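Local coordinates for lumazine protein (Photobacterium kishitanii, PDB 3A35) that binds a lumazine or flavin chromophore and acts as an antenna protein that shifts the bioluminescence of bacterial luciferase to shorter wavelength, at residues A[16-19]-A[20-23]; A[69-72]-A[73-77]; A[170-173]-A[174-178]. All coordinates share one frame; numbering follows the deposited sequence. Where two conformers were deposited one is given.

Contact 1 (A[16-19]-A[20-23]); sequences SKND and DTQR
Gln22 and Lys17 run side by side across the two strands and point the same way. Gln22 is buried. Its CB lies 3.4 Å from Ser16 O. CG leaves beside the backbone N (chi1 -67°). It stays near Ser16 O and comes within 4.1 Å of Lys17 NZ. The rest of the chain is extended, and CD and NE2 both meet Lys17 NZ. Gln22 NE2 is 3.0 Å from Lys17 NZ, but both are donors and no bond joins them. Gln22 NE2 instead probably bonds to Arg73 O, and Gln22 OE1 bonds to His24 NE2. A water accepts from Lys17 NZ and probably donates to Gln22 OE1, though it has other acceptors in reach.

The backbone is a beta hairpin, the tight link between strands 8-17 and 22-27 of the first six-stranded antiparallel barrel. Ser16 and Arg23 form a hydrogen-bonded pair. Ser16 N donates to Arg23 O at 2.8 Å. Arg23 N donates to Ser16 O at 3.0 Å. Lys17 and Gln22 are the non-hydrogen-bonded pair that follows. Gln22 CA also makes a CA-H...O contact with Ser16 O at 3.2 Å. Nearer the turn, Asn18 N donates to Thr21 O at 2.9 Å, and the return bond from Thr21 N to Asn18 O is weak.

Asn18 CB presses tightly on Thr21 CG2, at 3.3 Å. Thr21 chi1 of 180° places CG2 between the backbone N and the carbonyl carbon, against Asn18, and OG1 bonds Ile63 O. Arg23 makes a salt bridge with Asp62, a chromophore-binding residue. A second water bridges Ser16 OG and Arg23 O.

Contact 2 (A[69-72]-A[73-77]); sequences TTTF and RELEV. With RBF (riboflavin), chain C.
Phe72 and Leu75 lie side by side and point the same way. They are brought together by a short 3-10 turn in the loop between strands 58-63 and 80-84 of the first barrel. Leu75 CD1 meets Phe72 CD1 at 3.9 Å and comes in obliquely to the ring. The first torsion of Phe72 sets CG anti to the carbonyl carbon (chi1 -70°), and the ring packs on Cys47 and Leu49 of strand 47-55.

Leu75 turns toward the preceding residues. Its CG lies 3.4 Å from Thr71 O. Its other methyl, CD2, has Thr71 O as its nearest neighbour across the turn, with Thr71 OG1 a little farther. The isobutyl group thus straddles the turn, with one methyl at Phe72 and one at Thr71. Leu75 also touches Asn45.

Two i to i+3 backbone bonds hold the turn. Glu74 N donates to Thr71 O at 3.0 Å. Leu75 N donates to Phe72 O, also at 3.0 Å. The peptide N of Thr71 is bonded to Asn179 of strand 177-182, so the turn also meets the second barrel.

Thr70 faces the pocket. Its CG2 is the branch that approaches riboflavin, while Thr70 OG1 bonds to Ala66 O. A water donates to Thr70 OG1 and accepts from Arg73 N at 2.8 Å, which ties the start of the turn to the pocket wall. Thr69, a riboflavin- and FMN-binding residue, reaches the end of the ribityl chain. The likely hydrogen bond there is not settled, because the hydroxyl proton has another acceptor within reach, but Thr69 OG1 lies only 2.6 Å from riboflavin O5'.

Contact 3 (A[170-173]-A[174-178]); sequences GTLE and KGSDV
Ser176 and Glu173 close a type II beta turn, Glu173 to Ser176, at the entry to strand 177-182 of the second barrel. Two hydrogen bonds join them. Ser176 N donates to Glu173 O at 2.9 Å, the usual turn bond. Glu173 N donates to Ser176 OG at 2.9 Å, almost straight at 171°. The serine hydroxyl lies beside its own backbone N (chi1 -70°), and the side chain points back across the turn to reach Glu173. Backbone and side chain of Ser176 together therefore grip both polar backbone atoms of Glu173.

The backbone itself sets the turn. Gly175 has a phi of 84°, where a beta carbon would collide with the Lys174 carbonyl oxygen, and glycine avoids this. Gly175 and Ser176 also make backbone bonds with Val108 of strand 104-114, which seat the turn on the neighbouring strand.

The apolar contacts join the loop to the strand. Leu172 CD2 meets Val178 CG1 at 3.7 Å, and the two side chains cross at about a right angle. The same Leu172 CD2 rests 3.8 Å from Ser176 CB. Leu172, Ser176 and Val178 all pack on Val108.

The charged residues Lys174 and Glu173 are exposed. Lys174 NZ makes a long, weak ion pair with Asp109. The Glu173 chain is extended beyond CG, and its CG passes 3.6 Å from Ser176 OG. A water donates to Glu173 OE1 at 2.6 Å and to Lys174 O at 2.9 Å.

From the N terminus, contact 1 comes first and closes the hairpin between strands 8-17 and 22-27. Contact 2 follows in the loop from strand 58-63 to strand 80-84. Contact 3 comes last, at the turn that leads into strand 177-182. The three stand in series, and none nests in or crosses another. Contacts 1 and 2 belong to the first barrel and touch through Gln22 and the 3-10 turn. Contact 3 belongs to the second barrel. It reaches contact 2 where Thr71 CG2 packs against the backbone of Asp177 and Val178. Contacts 1 and 3 do not touch, with nearest atoms about 13 Å apart.

Contact 1 (A[16-19]-A[20-23])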
loop_
_atom_site.group_PDB
_atom_site.type_symbol
_atom_site.label_atom_id
_atom_site.label_comp_id
_atom_site.label_asym_id
_atom_site.label_seq_id
_atom_site.Cartn_x
_atom_site.Cartn_y
_atom_site.Cartn_z
ATOM N N SER A 16 -4.583 -17.341 -6.903
ATOM C CA SER A 16 -4.305 -18.286 -8.040
ATOM C C SER A 16 -2.957 -18.026 -8.532
ATOM O O SER A 16 -2.670 -16.807 -8.915
ATOM C CB SER A 16 -5.280 -17.958 -9.153
ATOM O OG SER A 16 -6.650 -18.245 -8.831
ATOM N N LYS A 17 -2.072 -19.058 -8.455
ATOM C CA LYS A 17 -0.750 -18.854 -8.883
ATOM C C LYS A 17 -0.572 -19.169 -10.334
ATOM O O LYS A 17 -0.488 -20.389 -10.677
ATOM C CB LYS A 17 0.095 -19.749 -8.008
ATOM C CG LYS A 17 -0.179 -19.455 -6.451
ATOM C CD LYS A 17 1.100 -19.374 -5.682
ATOM C CE LYS A 17 0.944 -18.287 -4.561
ATOM N NZ LYS A 17 0.439 -16.976 -5.131
ATOM N N ASN A 18 -0.335 -18.167 -11.191
ATOM C CA ASN A 18 -0.221 -18.396 -12.590
ATOM C C ASN A 18 1.114 -18.024 -13.068
ATOM O O ASN A 18 1.231 -17.546 -14.183
ATOM C CB ASN A 18 -1.241 -17.615 -13.411
ATOM C CG ASN A 18 -2.688 -17.787 -12.916
ATOM O OD1 ASN A 18 -3.245 -18.884 -13.040
ATOM N ND2 ASN A 18 -3.352 -16.650 -12.450
ATOM N N ASP A 19 2.108 -18.199 -12.217
ATOM C CA ASP A 19 3.528 -17.958 -12.572
ATOM C C ASP A 19 3.998 -16.459 -12.887
ATOM O O ASP A 19 4.641 -15.776 -12.031
ATOM C CB ASP A 19 3.912 -18.922 -13.702
ATOM C CG ASP A 19 5.428 -18.962 -13.917
ATOM O OD1 ASP A 19 5.900 -19.861 -14.657
ATOM O OD2 ASP A 19 6.134 -18.086 -13.316
ATOM N N ASP A 20 3.747 -15.932 -14.074
ATOM C CA ASP A 20 4.058 -14.504 -14.201
ATOM C C ASP A 20 2.788 -13.664 -13.966
ATOM O O ASP A 20 2.728 -12.453 -14.248
ATOM C CB ASP A 20 4.799 -14.181 -15.521
ATOM C CG ASP A 20 3.992 -14.561 -16.731
ATOM O OD1 ASP A 20 2.882 -15.180 -16.529
ATOM O OD2 ASP A 20 4.440 -14.240 -17.870
ATOM N N THR A 21 1.752 -14.262 -13.399
ATOM C CA THR A 21 0.578 -13.443 -13.045
ATOM C C THR A 21 0.040 -14.163 -11.822
ATOM O O THR A 21 0.313 -15.409 -11.578
ATOM C CB THR A 21 -0.444 -13.314 -14.177
ATOM O OG1 THR A 21 -1.632 -12.521 -13.921
ATOM C CG2 THR A 21 -0.902 -14.603 -14.706
ATOM N N GLN A 22 -0.762 -13.422 -11.057
ATOM C CA GLN A 22 -1.559 -14.053 -10.004
ATOM C C GLN A 22 -2.898 -13.422 -9.974
ATOM O O GLN A 22 -3.022 -12.186 -10.156
ATOM C CB GLN A 22 -0.931 -13.872 -8.642
ATOM C CG GLN A 22 0.379 -14.616 -8.496
ATOM C CD GLN A 22 1.043 -14.479 -7.170
ATOM O OE1 GLN A 22 0.557 -13.782 -6.273
ATOM N NE2 GLN A 22 2.101 -15.261 -6.919
ATOM N N ARG A 23 -3.938 -14.144 -9.597
ATOM C CA ARG A 23 -5.248 -13.542 -9.356
ATOM C C ARG A 23 -5.547 -13.627 -7.891
ATOM O O ARG A 23 -5.519 -14.729 -7.298
ATOM C CB ARG A 23 -6.366 -14.204 -10.222
ATOM C CG ARG A 23 -7.745 -13.715 -9.838
ATOM C CD ARG A 23 -8.822 -14.115 -10.824
ATOM N NE ARG A 23 -8.529 -13.547 -12.148
ATOM C CZ ARG A 23 -9.295 -13.836 -13.217
ATOM N NH1 ARG A 23 -10.288 -14.713 -13.096
ATOM N NH2 ARG A 23 -8.921 -13.366 -14.394
HETATM O O HOH W 1 -8.014 -16.333 -7.132
HETATM O O HOH W 2 0.737 -14.827 -3.576
#

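Contact 2 (A[69-72]-A[73-77])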
loop_
_atom_site.group_PDB
_atom_site.type_symbol
_atom_site.label_atom_id
_atom_site.label_comp_id
_atom_site.label_asym_id
_atom_site.label_seq_id
_atom_site.Cartn_x
_atom_site.Cartn_y
_atom_site.Cartn_z
ATOM N N THR A 69 7.418 -5.630 -9.176
ATOM C CA THR A 69 7.867 -4.417 -8.429
ATOM C C THR A 69 6.972 -4.138 -7.195
ATOM O O THR A 69 7.029 -3.078 -6.620
ATOM C CB THR A 69 7.702 -3.197 -9.384
ATOM O OG1 THR A 69 6.451 -3.247 -10.032
ATOM C CG2 THR A 69 8.828 -3.258 -10.457
ATOM N N THR A 70 6.259 -5.191 -6.769
ATOM C CA THR A 70 5.347 -5.083 -5.590
ATOM C C THR A 70 5.408 -6.335 -4.738
ATOM O O THR A 70 6.011 -7.349 -5.151
ATOM C CB THR A 70 3.847 -4.890 -6.063
ATOM O OG1 THR A 70 3.490 -6.056 -6.835
ATOM C CG2 THR A 70 3.696 -3.633 -6.950
ATOM N N THR A 71 4.729 -6.300 -3.592
ATOM C CA THR A 71 4.729 -7.450 -2.672
ATOM C C THR A 71 3.765 -8.525 -3.026
ATOM O O THR A 71 3.733 -9.596 -2.317
ATOM C CB THR A 71 4.552 -6.914 -1.241
ATOM O OG1 THR A 71 3.276 -6.305 -1.231
ATOM C CG2 THR A 71 5.630 -5.944 -0.890
ATOM N N PHE A 72 2.845 -8.289 -3.991
ATOM C CA PHE A 72 1.745 -9.251 -4.168
ATOM C C PHE A 72 2.181 -10.735 -4.354
ATOM O O PHE A 72 1.543 -11.608 -3.746
ATOM C CB PHE A 72 0.918 -8.862 -5.357
ATOM C CG PHE A 72 0.110 -7.609 -5.122
ATOM C CD1 PHE A 72 -1.004 -7.658 -4.311
ATOM C CD2 PHE A 72 0.500 -6.400 -5.653
ATOM C CE1 PHE A 72 -1.762 -6.467 -4.120
ATOM C CE2 PHE A 72 -0.244 -5.226 -5.447
ATOM C CZ PHE A 72 -1.347 -5.251 -4.659
ATOM N N ARG A 73 3.323 -10.917 -4.987
ATOM C CA ARG A 73 3.755 -12.268 -5.403
ATOM C C ARG A 73 3.886 -13.081 -4.172
ATOM O O ARG A 73 3.562 -14.337 -4.245
ATOM C CB ARG A 73 5.057 -12.095 -6.201
ATOM C CG ARG A 73 5.732 -13.445 -6.696
ATOM C CD ARG A 73 6.875 -13.189 -7.629
ATOM N NE ARG A 73 7.725 -12.024 -7.282
ATOM C CZ ARG A 73 8.377 -11.288 -8.185
ATOM N NH1 ARG A 73 8.254 -11.626 -9.458
ATOM N NH2 ARG A 73 9.158 -10.279 -7.832
ATOM N N GLU A 74 4.312 -12.455 -3.064
ATOM C CA GLU A 74 4.599 -13.218 -1.809
ATOM C C GLU A 74 3.566 -13.087 -0.791
ATOM O O GLU A 74 3.753 -13.584 0.302
ATOM C CB GLU A 74 5.857 -12.707 -1.161
ATOM C CG GLU A 74 6.972 -13.645 -1.021
ATOM C CD GLU A 74 7.867 -13.449 -2.135
ATOM O OE1 GLU A 74 7.374 -13.809 -3.236
ATOM O OE2 GLU A 74 9.032 -12.959 -1.914
ATOM N N LEU A 75 2.457 -12.432 -1.056
ATOM C CA LEU A 75 1.441 -12.400 -0.032
ATOM C C LEU A 75 0.713 -13.774 0.045
ATOM O O LEU A 75 0.785 -14.619 -0.837
ATOM C CB LEU A 75 0.415 -11.245 -0.325
ATOM C CG LEU A 75 0.992 -9.807 -0.380
ATOM C CD1 LEU A 75 -0.191 -8.889 -0.706
ATOM C CD2 LEU A 75 1.608 -9.504 0.873
ATOM N N GLU A 76 -0.020 -13.905 1.151
ATOM C CA GLU A 76 -0.675 -15.149 1.536
ATOM C C GLU A 76 -2.111 -14.928 1.842
ATOM O O GLU A 76 -2.556 -13.866 2.328
ATOM C CB GLU A 76 0.008 -15.670 2.842
ATOM C CG GLU A 76 1.532 -15.976 2.623
ATOM C CD GLU A 76 1.817 -17.194 1.749
ATOM O OE1 GLU A 76 3.047 -17.363 1.515
ATOM O OE2 GLU A 76 0.903 -17.958 1.284
ATOM N N VAL A 77 -2.891 -15.996 1.738
ATOM C CA VAL A 77 -4.248 -15.982 2.133
ATOM C C VAL A 77 -4.352 -15.508 3.605
ATOM O O VAL A 77 -3.531 -16.019 4.425
ATOM C CB VAL A 77 -4.936 -17.389 1.913
ATOM C CG1 VAL A 77 -6.274 -17.418 2.518
ATOM C CG2 VAL A 77 -4.973 -17.652 0.418
HETATM N N1 RBF C . -0.957 -3.712 -12.804
HETATM C C2 RBF C . -1.402 -4.971 -12.611
HETATM O O2 RBF C . -0.596 -5.914 -12.338
HETATM N N3 RBF C . -2.750 -5.313 -12.626
HETATM C C4 RBF C . -3.743 -4.329 -12.850
HETATM O O4 RBF C . -4.928 -4.688 -12.851
HETATM C C4A RBF C . -3.238 -3.045 -13.128
HETATM N N5 RBF C . -4.214 -2.034 -13.476
HETATM C C5A RBF C . -3.717 -0.756 -13.731
HETATM C C6 RBF C . -4.649 0.180 -14.189
HETATM C C7 RBF C . -4.112 1.466 -14.477
HETATM C C7M RBF C . -5.151 2.480 -15.039
HETATM C C8 RBF C . -2.805 1.806 -14.304
HETATM C C8M RBF C . -2.369 3.184 -14.573
HETATM C C9 RBF C . -1.866 0.832 -13.813
HETATM C C9A RBF C . -2.324 -0.474 -13.618
HETATM N N10 RBF C . -1.404 -1.507 -13.235
HETATM C C10 RBF C . -1.899 -2.775 -13.073
HETATM C "C1'" RBF C . -0.014 -1.309 -13.198
HETATM C "C2'" RBF C . 0.600 -1.182 -11.818
HETATM O "O2'" RBF C . -0.080 -0.106 -11.089
HETATM C "C3'" RBF C . 1.998 -0.857 -11.890
HETATM O "O3'" RBF C . 2.604 -2.003 -12.698
HETATM C "C4'" RBF C . 2.739 -0.964 -10.546
HETATM O "O4'" RBF C . 2.359 0.154 -9.712
HETATM C "C5'" RBF C . 4.264 -0.924 -10.712
HETATM O "O5'" RBF C . 4.954 -1.146 -9.482
HETATM O O HOH W 3 4.075 -8.994 -6.890
#

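Contact 3 (A[170-173]-A[174-178])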
loop_
_atom_site.group_PDB
_atom_site.type_symbol
_atom_site.label_atom_id
_atom_site.label_comp_id
_atom_site.label_asym_id
_atom_site.label_seq_id
_atom_site.Cartn_x
_atom_site.Cartn_y
_atom_site.Cartn_z
ATOM N N GLY A 170 -0.043 -1.594 11.174
ATOM C CA GLY A 170 0.064 -2.218 12.458
ATOM C C GLY A 170 0.318 -3.724 12.371
ATOM O O GLY A 170 0.356 -4.400 13.415
ATOM N N THR A 171 0.433 -4.289 11.172
ATOM C CA THR A 171 0.818 -5.746 10.966
ATOM C C THR A 171 2.370 -5.792 10.633
ATOM O O THR A 171 2.974 -6.879 10.629
ATOM C CB THR A 171 0.055 -6.378 9.748
ATOM O OG1 THR A 171 0.495 -5.764 8.509
ATOM C CG2 THR A 171 -1.408 -6.249 9.921
ATOM N N LEU A 172 3.009 -4.653 10.339
ATOM C CA LEU A 172 4.366 -4.641 9.917
ATOM C C LEU A 172 5.203 -5.090 11.127
ATOM O O LEU A 172 4.891 -4.752 12.251
ATOM C CB LEU A 172 4.789 -3.216 9.445
ATOM C CG LEU A 172 4.023 -2.785 8.152
ATOM C CD1 LEU A 172 4.584 -1.377 7.948
ATOM C CD2 LEU A 172 4.298 -3.667 6.989
ATOM N N GLU A 173 6.269 -5.833 10.812
ATOM C CA GLU A 173 7.337 -6.165 11.815
ATOM C C GLU A 173 8.651 -6.067 11.093
ATOM O O GLU A 173 8.709 -5.938 9.841
ATOM C CB GLU A 173 7.151 -7.559 12.447
ATOM C CG GLU A 173 6.819 -8.609 11.488
ATOM C CD GLU A 173 6.622 -9.928 12.251
ATOM O OE1 GLU A 173 7.635 -10.493 12.757
ATOM O OE2 GLU A 173 5.464 -10.342 12.378
ATOM N N LYS A 174 9.805 -6.209 11.800
ATOM C CA LYS A 174 11.038 -6.310 11.147
ATOM C C LYS A 174 10.984 -7.395 10.040
ATOM O O LYS A 174 10.540 -8.523 10.338
ATOM C CB LYS A 174 12.178 -6.723 12.168
ATOM C CG LYS A 174 13.596 -6.752 11.559
ATOM C CD LYS A 174 14.770 -7.171 12.548
ATOM C CE LYS A 174 15.824 -6.049 12.758
ATOM N NZ LYS A 174 16.538 -5.597 11.449
ATOM N N GLY A 175 11.534 -7.124 8.873
ATOM C CA GLY A 175 11.491 -8.017 7.759
ATOM C C GLY A 175 10.247 -7.998 6.861
ATOM O O GLY A 175 10.252 -8.671 5.835
ATOM N N SER A 176 9.224 -7.249 7.287
ATOM C CA SER A 176 8.031 -7.085 6.413
ATOM C C SER A 176 8.428 -6.343 5.159
ATOM O O SER A 176 9.012 -5.274 5.208
ATOM C CB SER A 176 6.985 -6.326 7.144
ATOM O OG SER A 176 6.435 -7.100 8.197
ATOM N N ASP A 177 8.062 -6.865 4.007
ATOM C CA ASP A 177 8.142 -6.156 2.731
ATOM C C ASP A 177 6.960 -5.249 2.542
ATOM O O ASP A 177 5.841 -5.510 2.945
ATOM C CB ASP A 177 8.254 -7.081 1.555
ATOM C CG ASP A 177 9.636 -7.789 1.456
ATOM O OD1 ASP A 177 10.617 -7.436 2.124
ATOM O OD2 ASP A 177 9.703 -8.732 0.662
ATOM N N VAL A 178 7.254 -4.081 1.920
ATOM C CA VAL A 178 6.227 -3.001 1.663
ATOM C C VAL A 178 6.409 -2.467 0.263
ATOM O O VAL A 178 7.486 -2.477 -0.307
ATOM C CB VAL A 178 6.367 -1.882 2.693
ATOM C CG1 VAL A 178 6.140 -2.310 4.096
ATOM C CG2 VAL A 178 7.728 -1.165 2.579
HETATM O O HOH W 4 10.208 -10.088 12.759
#